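Local coordinates for protein chitinase A (Pteris ryukyuensis, PDB 4RL3) that probably hydrolyses the glycosidic bonds of chitin through its family GH18 catalytic domain, the part of the longer LysM-containing protein modelled here, at residues Tyr196-Tyr200 / Val213-Phe217; Ile119-Tyr123 / Ile138-Ile142; Cys233-Lys237 / Thr268-Ser272. Residue numbers count along the deposited sequence, not the author numbering.

Contact 1. Residues Tyr196-Tyr200 / Val213-Phe217; sequences YVSLY and VLASF
Two tyrosines one helical turn apart carry this contact. Both take the t rotamer at chi1, with chi2 of -80° for Tyr196 and -85° for Tyr200, and their rings run from helix 196-200 to segment 213-217. The i to i+4 bond from Tyr200 N to Tyr196 O (2.8 Å) sets the two on the same side of the helix. The helix and strand 215-217 run at 126° to each other, axes 10.5 Å apart at closest, with the nearest CA atoms those of Tyr200 and Ala215 (7.2 Å). Tyr196 OH donates to Ser216 O and Tyr200 OH to Val213 O, each at 2.7 Å. Ala215 points its CB at the helix, 4.3 Å from Tyr196 CE1 and 4.5 Å from Tyr200 CD2, while Val213 CG1 lies 4.1 Å from Tyr200 CE2. Ser216 has its CB directed away; in the p rotamer, its OG bonds to the backbone of Phe182 and Phe184. Here an outer helix of the GH18 barrel covers the strand that follows it. The long rings span the gap, with helix 226-238 packing beside them, and each buried hydroxyl finds a backbone carbonyl, so the packing is apolar along the rings and polar at their tips.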
# COMPACT_ATOMS: atom_id res chain seq x y z
N TYR A 196 -20.85 -2.40 -2.93
CA TYR A 196 -19.41 -2.32 -3.14
C TYR A 196 -19.08 -1.81 -4.54
O TYR A 196 -18.17 -0.99 -4.72
CB TYR A 196 -18.75 -3.68 -2.92
CG TYR A 196 -17.24 -3.64 -2.87
CD1 TYR A 196 -16.48 -3.57 -4.04
CD2 TYR A 196 -16.56 -3.66 -1.65
CE1 TYR A 196 -15.10 -3.53 -3.99
CE2 TYR A 196 -15.17 -3.60 -1.59
CZ TYR A 196 -14.46 -3.55 -2.77
OH TYR A 196 -13.08 -3.51 -2.75
N VAL A 197 -19.79 -2.32 -5.54
CA VAL A 197 -19.61 -1.85 -6.90
C VAL A 197 -19.87 -0.34 -6.97
O VAL A 197 -19.11 0.41 -7.58
CB VAL A 197 -20.48 -2.62 -7.91
CG1 VAL A 197 -20.42 -1.99 -9.28
CG2 VAL A 197 -20.03 -4.08 -7.99
N SER A 198 -20.94 0.12 -6.32
CA SER A 198 -21.24 1.55 -6.29
C SER A 198 -20.13 2.35 -5.58
O SER A 198 -19.70 3.41 -6.06
CB SER A 198 -22.58 1.81 -5.59
OG SER A 198 -23.66 1.23 -6.31
N LEU A 199 -19.65 1.84 -4.46
CA LEU A 199 -18.60 2.51 -3.69
C LEU A 199 -17.30 2.57 -4.49
O LEU A 199 -16.57 3.58 -4.44
CB LEU A 199 -18.36 1.78 -2.37
CG LEU A 199 -19.52 1.82 -1.37
CD1 LEU A 199 -19.33 0.77 -0.29
CD2 LEU A 199 -19.66 3.20 -0.77
N TYR A 200 -17.02 1.49 -5.22
CA TYR A 200 -15.86 1.45 -6.08
C TYR A 200 -15.96 2.51 -7.18
O TYR A 200 -14.99 3.22 -7.46
CB TYR A 200 -15.66 0.04 -6.69
CG TYR A 200 -14.49 0.05 -7.65
CD1 TYR A 200 -14.66 0.44 -8.97
CD2 TYR A 200 -13.20 -0.25 -7.21
CE1 TYR A 200 -13.59 0.51 -9.84
CE2 TYR A 200 -12.13 -0.18 -8.07
CZ TYR A 200 -12.33 0.19 -9.38
OH TYR A 200 -11.27 0.30 -10.25
N VAL A 213 -7.18 2.27 -10.09
CA VAL A 213 -7.77 2.12 -8.76
C VAL A 213 -8.05 0.65 -8.46
O VAL A 213 -8.91 0.02 -9.07
CB VAL A 213 -9.05 2.98 -8.61
CG1 VAL A 213 -9.59 2.87 -7.19
CG2 VAL A 213 -8.76 4.44 -8.95
N LEU A 214 -7.30 0.10 -7.51
CA LEU A 214 -7.45 -1.31 -7.11
C LEU A 214 -8.59 -1.49 -6.12
O LEU A 214 -8.82 -0.65 -5.27
CB LEU A 214 -6.15 -1.84 -6.50
CG LEU A 214 -4.90 -1.67 -7.36
CD1 LEU A 214 -3.70 -2.14 -6.58
CD2 LEU A 214 -5.03 -2.41 -8.68
N ALA A 215 -9.32 -2.61 -6.26
CA ALA A 215 -10.27 -3.02 -5.24
C ALA A 215 -9.50 -3.62 -4.09
O ALA A 215 -8.34 -4.00 -4.25
CB ALA A 215 -11.25 -4.03 -5.81
N SER A 216 -10.14 -3.72 -2.94
CA SER A 216 -9.49 -4.26 -1.75
C SER A 216 -10.46 -4.76 -0.69
O SER A 216 -11.66 -4.42 -0.68
CB SER A 216 -8.55 -3.23 -1.12
OG SER A 216 -9.26 -2.07 -0.75
N PHE A 217 -9.90 -5.57 0.19
CA PHE A 217 -10.57 -6.00 1.40
C PHE A 217 -9.56 -6.29 2.50
O PHE A 217 -8.37 -6.40 2.24
CB PHE A 217 -11.52 -7.20 1.14
CG PHE A 217 -10.85 -8.41 0.53
CD1 PHE A 217 -10.22 -9.35 1.32
CD2 PHE A 217 -10.90 -8.63 -0.84
CE1 PHE A 217 -9.63 -10.48 0.77
CE2 PHE A 217 -10.32 -9.75 -1.41
CZ PHE A 217 -9.68 -10.67 -0.59

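Contact 2. Residues Ile119-Tyr123 / Ile138-Ile142; sequences IDIDY and IGQLI
Strand 119-123 is extended as far as Ile121, but Asp122 departs from regular strand angles (phi/psi -135/39). Helix 138-142 runs back almost antiparallel to it, at 169°, with the axes 10.8 Å apart at closest. The CA atoms nearest each other are those of Ile119 and Ile142 (8.1 Å) and of Ile121 and Ile138 (7.9 Å). The alternate residues Ile119, Ile121 and Tyr123 point CA to CB toward the helix. Ile119, p at chi1, reaches with CD1 to Leu141 CD2 (4.0 Å) and Ile142 CG1 (4.2 Å). Ile121, m at both torsions, sets CG1 against Ile138 CG2 (3.7 Å) and Ile142 CD1 (4.0 Å). Tyr123 CE2 approaches Ile138 CD1 to 4.3 Å, while its hydroxyl bonds to Asp37. Asp120 points away from the helix, its carboxylate bonded to Tyr7, Ser78 and Ser155. The contact is the strand-helix half of the beta-alpha-beta unit 118-123, 131-147, 153-156 in a TIM barrel, and Asp120 and Asp122 belong to the DxxDxDxE signature on the strand that, in GH18 enzymes, carries the catalytic acid.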
# COMPACT_ATOMS: atom_id res chain seq x y z
N ILE A 119 7.49 2.38 -3.69
CA ILE A 119 6.96 2.90 -2.43
C ILE A 119 5.46 3.14 -2.53
O ILE A 119 4.93 3.40 -3.60
CB ILE A 119 7.66 4.20 -1.97
CG1 ILE A 119 7.44 5.36 -2.95
CG2 ILE A 119 9.16 3.94 -1.79
CD1 ILE A 119 7.81 6.72 -2.39
N ASP A 120 4.81 3.03 -1.38
CA ASP A 120 3.38 3.24 -1.22
C ASP A 120 3.22 4.30 -0.13
O ASP A 120 3.85 4.21 0.92
CB ASP A 120 2.72 1.93 -0.79
CG ASP A 120 1.26 2.09 -0.45
OD1 ASP A 120 0.47 2.40 -1.37
OD2 ASP A 120 0.88 1.88 0.72
N ILE A 121 2.36 5.29 -0.38
CA ILE A 121 2.14 6.39 0.56
C ILE A 121 0.91 6.11 1.41
O ILE A 121 -0.21 6.08 0.90
CB ILE A 121 1.97 7.73 -0.18
CG1 ILE A 121 3.02 7.92 -1.28
CG2 ILE A 121 2.01 8.89 0.83
CD1 ILE A 121 4.48 7.87 -0.85
N ASP A 122 1.11 5.94 2.72
CA ASP A 122 0.03 5.52 3.62
C ASP A 122 0.02 6.35 4.90
O ASP A 122 -0.23 5.82 5.99
CB ASP A 122 0.14 4.03 3.94
CG ASP A 122 -1.08 3.46 4.65
OD1 ASP A 122 -2.21 3.96 4.40
OD2 ASP A 122 -0.90 2.49 5.44
N TYR A 123 0.29 7.65 4.78
CA TYR A 123 0.05 8.55 5.89
C TYR A 123 -1.43 8.82 6.05
O TYR A 123 -2.17 8.88 5.06
CB TYR A 123 0.76 9.88 5.68
CG TYR A 123 2.26 9.80 5.83
CD1 TYR A 123 2.85 9.87 7.09
CD2 TYR A 123 3.09 9.69 4.72
CE1 TYR A 123 4.23 9.83 7.22
CE2 TYR A 123 4.46 9.63 4.84
CZ TYR A 123 5.03 9.70 6.10
OH TYR A 123 6.41 9.66 6.19
N ILE A 138 5.47 14.74 -0.78
CA ILE A 138 5.28 13.41 -1.36
C ILE A 138 5.43 13.43 -2.88
O ILE A 138 6.04 12.52 -3.46
CB ILE A 138 3.91 12.82 -0.97
CG1 ILE A 138 3.81 12.64 0.55
CG2 ILE A 138 3.66 11.50 -1.70
CD1 ILE A 138 4.87 11.78 1.17
N GLY A 139 4.87 14.45 -3.53
CA GLY A 139 4.98 14.56 -4.97
C GLY A 139 6.43 14.64 -5.41
O GLY A 139 6.86 13.98 -6.37
N GLN A 140 7.21 15.45 -4.71
CA GLN A 140 8.65 15.57 -5.00
C GLN A 140 9.39 14.26 -4.74
O GLN A 140 10.25 13.87 -5.50
CB GLN A 140 9.27 16.68 -4.17
CG GLN A 140 8.89 18.07 -4.63
CD GLN A 140 9.68 19.13 -3.88
OE1 GLN A 140 10.89 19.23 -4.04
NE2 GLN A 140 9.00 19.89 -3.03
N LEU A 141 9.07 13.60 -3.62
CA LEU A 141 9.68 12.32 -3.28
C LEU A 141 9.46 11.30 -4.40
O LEU A 141 10.41 10.68 -4.88
CB LEU A 141 9.09 11.80 -1.97
CG LEU A 141 9.42 10.36 -1.57
CD1 LEU A 141 10.93 10.18 -1.40
CD2 LEU A 141 8.68 9.98 -0.31
N ILE A 142 8.21 11.16 -4.83
CA ILE A 142 7.90 10.17 -5.88
C ILE A 142 8.56 10.55 -7.20
O ILE A 142 9.14 9.70 -7.90
CB ILE A 142 6.38 10.02 -6.07
CG1 ILE A 142 5.75 9.41 -4.83
CG2 ILE A 142 6.08 9.15 -7.28
CD1 ILE A 142 4.23 9.48 -4.81

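Contact 3. Residues Cys233-Lys237 / Thr268-Ser272; sequences CQQLK and TLLTS
Helix 233-237 lies beside the last turn of helix 268-271, with Gln234 nearest Leu269 (CA to CA 7.0 Å) and Lys237 nearest Leu270 (CA to CA 7.8 Å). The second segment starts at Thr268, whose carbonyl O accepts a weak bond from Thr271 N (3.2 Å). Leu269 does most of the packing. With both torsions t, it puts CD1 3.8 Å from Cys233 CB and also 3.8 Å from Gln234 N, while its CD2 meets Lys237 CD at 3.8 Å. Gln234 OE1 comes within 4.0 Å of Leu269 CG; the amide nitrogen of that glutamine bonds to Ser238. Leu270 turns its CB away, its side chain packing on Leu242 and Ile245, but its carbonyl stays in play. Thr271 bonds back to Gln267 through OG1. Ser272, the C-terminal residue, makes a weak bond from OG to Leu269 O (3.3 Å). Lys237, t from chi1 to chi3 and p at chi4, donates from NZ to Ser272 O (3.2 Å). A water accepts from Lys237 NZ (2.9 Å) and donates to Leu270 O (2.9 Å) and Ser272 O (2.6 Å). Two outer helices of the barrel are thus joined by an apolar patch around Leu269, with a hydrated polar edge where Lys237 NZ ties one oxygen of the C-terminal carboxylate, Ser272 O, to helix 226-238, directly and through the water.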
# COMPACT_ATOMS: atom_id res chain seq x y z
N CYS A 233 -15.98 -7.92 -7.24
CA CYS A 233 -14.83 -7.87 -8.12
C CYS A 233 -15.07 -8.63 -9.43
O CYS A 233 -14.57 -8.25 -10.47
CB CYS A 233 -13.59 -8.40 -7.42
SG CYS A 233 -12.87 -7.22 -6.25
N GLN A 234 -15.84 -9.72 -9.36
CA GLN A 234 -16.20 -10.46 -10.57
C GLN A 234 -17.03 -9.59 -11.53
O GLN A 234 -16.83 -9.64 -12.76
CB GLN A 234 -16.92 -11.78 -10.22
CG GLN A 234 -17.29 -12.65 -11.42
CD GLN A 234 -16.12 -12.93 -12.36
OE1 GLN A 234 -15.14 -13.56 -11.97
NE2 GLN A 234 -16.23 -12.46 -13.60
N GLN A 235 -17.90 -8.75 -10.98
CA GLN A 235 -18.69 -7.83 -11.80
C GLN A 235 -17.81 -6.78 -12.47
O GLN A 235 -17.93 -6.52 -13.65
CB GLN A 235 -19.75 -7.12 -10.97
CG GLN A 235 -20.82 -8.03 -10.40
CD GLN A 235 -21.81 -7.27 -9.56
OE1 GLN A 235 -22.16 -6.12 -9.86
NE2 GLN A 235 -22.28 -7.89 -8.48
N LEU A 236 -16.90 -6.18 -11.69
CA LEU A 236 -15.97 -5.22 -12.25
C LEU A 236 -15.09 -5.84 -13.33
O LEU A 236 -14.77 -5.20 -14.34
CB LEU A 236 -15.11 -4.60 -11.14
CG LEU A 236 -15.89 -3.76 -10.12
CD1 LEU A 236 -15.04 -3.48 -8.90
CD2 LEU A 236 -16.37 -2.46 -10.76
N LYS A 237 -14.68 -7.10 -13.13
CA LYS A 237 -13.84 -7.80 -14.09
C LYS A 237 -14.59 -8.07 -15.38
O LYS A 237 -14.07 -7.85 -16.48
CB LYS A 237 -13.34 -9.12 -13.50
CG LYS A 237 -12.48 -9.94 -14.45
CD LYS A 237 -12.27 -11.34 -13.90
CE LYS A 237 -11.80 -12.30 -14.98
NZ LYS A 237 -10.50 -11.86 -15.54
N THR A 268 -6.90 -16.01 -8.35
CA THR A 268 -7.60 -16.86 -9.30
C THR A 268 -8.62 -16.04 -10.08
O THR A 268 -8.72 -16.18 -11.31
CB THR A 268 -8.23 -18.06 -8.57
OG1 THR A 268 -7.17 -18.94 -8.19
CG2 THR A 268 -9.23 -18.83 -9.44
N LEU A 269 -9.32 -15.14 -9.40
CA LEU A 269 -10.30 -14.28 -10.09
C LEU A 269 -9.61 -13.43 -11.15
O LEU A 269 -10.12 -13.28 -12.26
CB LEU A 269 -11.04 -13.40 -9.08
CG LEU A 269 -12.11 -12.42 -9.60
CD1 LEU A 269 -13.02 -12.06 -8.46
CD2 LEU A 269 -11.53 -11.16 -10.22
N LEU A 270 -8.46 -12.86 -10.80
CA LEU A 270 -7.75 -11.98 -11.72
C LEU A 270 -7.21 -12.70 -12.95
O LEU A 270 -7.08 -12.09 -14.01
CB LEU A 270 -6.63 -11.23 -11.01
CG LEU A 270 -7.11 -10.20 -9.98
CD1 LEU A 270 -5.93 -9.75 -9.13
CD2 LEU A 270 -7.80 -9.01 -10.64
N THR A 271 -6.91 -13.99 -12.82
CA THR A 271 -6.30 -14.76 -13.91
C THR A 271 -7.27 -15.62 -14.71
O THR A 271 -6.88 -16.18 -15.74
CB THR A 271 -5.15 -15.64 -13.38
OG1 THR A 271 -5.62 -16.51 -12.34
CG2 THR A 271 -4.04 -14.79 -12.84
N SER A 272 -8.53 -15.70 -14.28
CA SER A 272 -9.47 -16.64 -14.90
C SER A 272 -10.18 -16.03 -16.11
O SER A 272 -10.04 -14.85 -16.42
CB SER A 272 -10.51 -17.09 -13.88
OG SER A 272 -11.41 -16.04 -13.61
OXT SER A 272 -10.93 -16.73 -16.81
O HOH W 1 -8.13 -13.10 -16.55

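How the contacts relate
Contacts 1 and 2 are buried, each placing a barrel helix on a strand of the same sheet, with centres about 22 Å apart; contact 3 is partly buried and joins two helices farther out, the centre of the contact lying about 20 Å from that of the chain. The chemistry shifts accordingly: contact 2 is purely apolar, contact 1 adds tyrosine-to-carbonyl bonds, and contact 3 brings in charge and water. Contacts 1 and 3 touch directly: Ala215 CB lies 3.6 Å from Cys233 SG, and Tyr200 CG 3.8 Å from Leu236 CD1, so helix 226-238 packs against both elements of contact 1. Contact 2 stands apart, on the opposite side of the chain's centre from contact 3.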